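Local coordinates for NADB-Rossmann Superfamily protein (PDB 3LEC), which probably methylates N1 of adenine 22 in tRNA and binds a zinc ion, at residues D130-W135 against E157-K162. Numbering follows the deposited sequence.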
loop_
_atom_site.group_PDB
_atom_site.type_symbol
_atom_site.label_atom_id
_atom_site.label_comp_id
_atom_site.label_asym_id
_atom_site.label_seq_id
_atom_site.Cartn_x
_atom_site.Cartn_y
_atom_site.Cartn_z
ATOM N N ASP A 130 -2.963 7.603 7.176
ATOM C CA ASP A 130 -4.156 7.795 7.992
ATOM C C ASP A 130 -5.410 8.017 7.129
ATOM O O ASP A 130 -6.487 7.521 7.464
ATOM C CB ASP A 130 -3.959 8.946 8.992
ATOM C CG ASP A 130 -3.706 10.303 8.316
ATOM O OD1 ASP A 130 -4.112 11.324 8.924
ATOM O OD2 ASP A 130 -3.101 10.362 7.203
ATOM N N ASP A 131 -5.259 8.748 6.022
ATOM C CA ASP A 131 -6.363 8.950 5.092
ATOM C C ASP A 131 -6.829 7.646 4.436
ATOM O O ASP A 131 -8.014 7.448 4.193
ATOM C CB ASP A 131 -5.985 9.962 4.015
ATOM C CG ASP A 131 -5.894 11.380 4.554
ATOM O OD1 ASP A 131 -6.557 11.690 5.567
ATOM O OD2 ASP A 131 -5.168 12.200 3.943
ATOM N N LEU A 132 -5.885 6.764 4.151
ATOM C CA LEU A 132 -6.208 5.452 3.592
ATOM C C LEU A 132 -6.917 4.603 4.665
ATOM O O LEU A 132 -7.928 3.978 4.388
ATOM C CB LEU A 132 -4.962 4.751 3.060
ATOM C CG LEU A 132 -5.104 3.317 2.524
ATOM C CD1 LEU A 132 -6.136 3.220 1.394
ATOM C CD2 LEU A 132 -3.761 2.760 2.082
ATOM N N ARG A 133 -6.378 4.584 5.882
ATOM C CA ARG A 133 -7.058 3.898 6.976
ATOM C C ARG A 133 -8.500 4.413 7.168
ATOM O O ARG A 133 -9.412 3.618 7.413
ATOM C CB ARG A 133 -6.264 3.985 8.289
ATOM C CG ARG A 133 -4.992 3.143 8.255
ATOM C CD ARG A 133 -4.415 2.868 9.657
ATOM N NE ARG A 133 -3.079 2.305 9.500
ATOM C CZ ARG A 133 -1.959 3.033 9.377
ATOM N NH1 ARG A 133 -1.995 4.362 9.449
ATOM N NH2 ARG A 133 -0.806 2.420 9.197
ATOM N N LYS A 134 -8.705 5.724 7.043
ATOM C CA LYS A 134 -10.042 6.294 7.243
ATOM C C LYS A 134 -11.009 5.790 6.195
ATOM O O LYS A 134 -12.157 5.480 6.502
ATOM C CB LYS A 134 -10.026 7.815 7.197
ATOM C CG LYS A 134 -9.439 8.493 8.418
ATOM C CD LYS A 134 -9.282 9.992 8.146
ATOM C CE LYS A 134 -8.945 10.766 9.412
ATOM N NZ LYS A 134 -8.998 12.245 9.171
ATOM N N TRP A 135 -10.521 5.685 4.969
ATOM C CA TRP A 135 -11.340 5.216 3.874
ATOM C C TRP A 135 -11.664 3.742 4.059
ATOM O O TRP A 135 -12.797 3.347 3.846
ATOM C CB TRP A 135 -10.677 5.447 2.526
ATOM C CG TRP A 135 -11.600 5.030 1.406
ATOM C CD1 TRP A 135 -12.469 5.832 0.727
ATOM C CD2 TRP A 135 -11.760 3.706 0.871
ATOM N NE1 TRP A 135 -13.164 5.084 -0.199
ATOM C CE2 TRP A 135 -12.742 3.780 -0.136
ATOM C CE3 TRP A 135 -11.144 2.470 1.124
ATOM C CZ2 TRP A 135 -13.138 2.660 -0.896
ATOM C CZ3 TRP A 135 -11.563 1.345 0.381
ATOM C CH2 TRP A 135 -12.555 1.460 -0.620
ATOM N N GLU A 157 5.264 1.782 5.083
ATOM C CA GLU A 157 4.207 1.009 5.720
ATOM C C GLU A 157 3.499 0.141 4.706
ATOM O O GLU A 157 3.261 0.579 3.580
ATOM C CB GLU A 157 3.187 1.928 6.372
ATOM C CG GLU A 157 3.780 2.800 7.488
ATOM C CD GLU A 157 2.760 3.511 8.353
ATOM O OE1 GLU A 157 1.542 3.253 8.255
ATOM O OE2 GLU A 157 3.195 4.363 9.153
ATOM N N ILE A 158 3.160 -1.085 5.115
ATOM C CA ILE A 158 2.334 -1.984 4.307
ATOM C C ILE A 158 1.071 -2.342 5.109
ATOM O O ILE A 158 1.176 -2.735 6.269
ATOM C CB ILE A 158 3.104 -3.268 3.924
ATOM C CG1 ILE A 158 4.254 -2.943 2.958
ATOM C CG2 ILE A 158 2.150 -4.389 3.389
ATOM C CD1 ILE A 158 5.305 -4.077 2.866
ATOM N N LEU A 159 -0.096 -2.207 4.482
ATOM C CA LEU A 159 -1.373 -2.606 5.081
ATOM C C LEU A 159 -1.964 -3.807 4.369
ATOM O O LEU A 159 -2.115 -3.783 3.163
ATOM C CB LEU A 159 -2.381 -1.458 4.995
ATOM C CG LEU A 159 -2.082 -0.096 5.620
ATOM C CD1 LEU A 159 -3.295 0.794 5.536
ATOM C CD2 LEU A 159 -1.636 -0.254 7.038
ATOM N N VAL A 160 -2.338 -4.843 5.128
ATOM C CA VAL A 160 -2.966 -6.047 4.549
ATOM C C VAL A 160 -4.425 -5.987 4.932
ATOM O O VAL A 160 -4.746 -5.765 6.109
ATOM C CB VAL A 160 -2.342 -7.337 5.097
ATOM C CG1 VAL A 160 -2.963 -8.563 4.402
ATOM C CG2 VAL A 160 -0.834 -7.318 4.892
ATOM N N VAL A 161 -5.307 -6.150 3.941
ATOM C CA VAL A 161 -6.707 -5.792 4.106
ATOM C C VAL A 161 -7.600 -6.914 3.588
ATOM O O VAL A 161 -7.303 -7.555 2.583
ATOM C CB VAL A 161 -7.051 -4.475 3.309
ATOM C CG1 VAL A 161 -8.518 -4.144 3.398
ATOM C CG2 VAL A 161 -6.235 -3.284 3.819
ATOM N N LYS A 162 -8.688 -7.163 4.298
ATOM C CA LYS A 162 -9.735 -8.032 3.777
ATOM C C LYS A 162 -11.090 -7.349 4.005
ATOM O O LYS A 162 -11.169 -6.352 4.709
ATOM C CB LYS A 162 -9.671 -9.407 4.486
ATOM C CG LYS A 162 -8.383 -10.216 4.121
ATOM C CD LYS A 162 -8.249 -11.588 4.812
ATOM C CE LYS A 162 -9.138 -12.668 4.176
ATOM N NZ LYS A 162 -8.660 -13.127 2.841
HETATM O O HOH W 1 0.675 5.774 9.663
#
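Arg133 leaves its helix with CG anti to the carbonyl carbon (chi1 -70°) and then runs extended from CG to NE, a course that carries its guanidinium to the carboxylate of Glu157 on the neighbouring strand. Glu157 reaches back in the same manner, its CG also anti to the carbonyl carbon and its chain straight beyond it, and the two side chains cross at about a right angle. Arg133 NH2 donates to Glu157 OE1 at 2.7 Å, the hydrogen bond of a salt bridge, with an N-H...O angle of 149°. The oxygen lies close to the guanidinium plane and is met nearly along its own C-O bond, while the two flat groups are turned 42° apart. One hydrogen bond joins them directly, and a water spans the other branches, accepting from Arg133 NH1 at 3.0 Å and lying 2.9 Å from Glu157 OE2. Beside this polar bridge stands Leu159. Its CD2 approaches Arg133 NH2 obliquely at 3.5 Å, whereas CD1 packs against both the aliphatic Arg133 CG and, at 4.0 Å, Leu132 CD2.

The pair illustrates how a helix is fastened over a sheet in a Rossmann-like methyltransferase fold: segment 130-135 of helix 129-138 runs nearly parallel to segment 157-162 of strand 155-163, the two axes 11.1 Å apart. Leu132 continues the apolar layer toward Ile104 and Ala105 of helix 101-110. Arg133 NE also pairs with Glu146 of the edge strand 141-150, and NH1 bonds to the carbonyl of Leu173; Glu157 has a second cationic partner, Lys190, at its other oxygen, OE2. With carboxylates at two of its nitrogens and a carbonyl and a water at the third, the buried guanidinium is held against rotation. The two cations on Glu157 probably keep it ionised although it is buried, while the carboxylates of Glu146 and Glu157 offset the charge of Arg133.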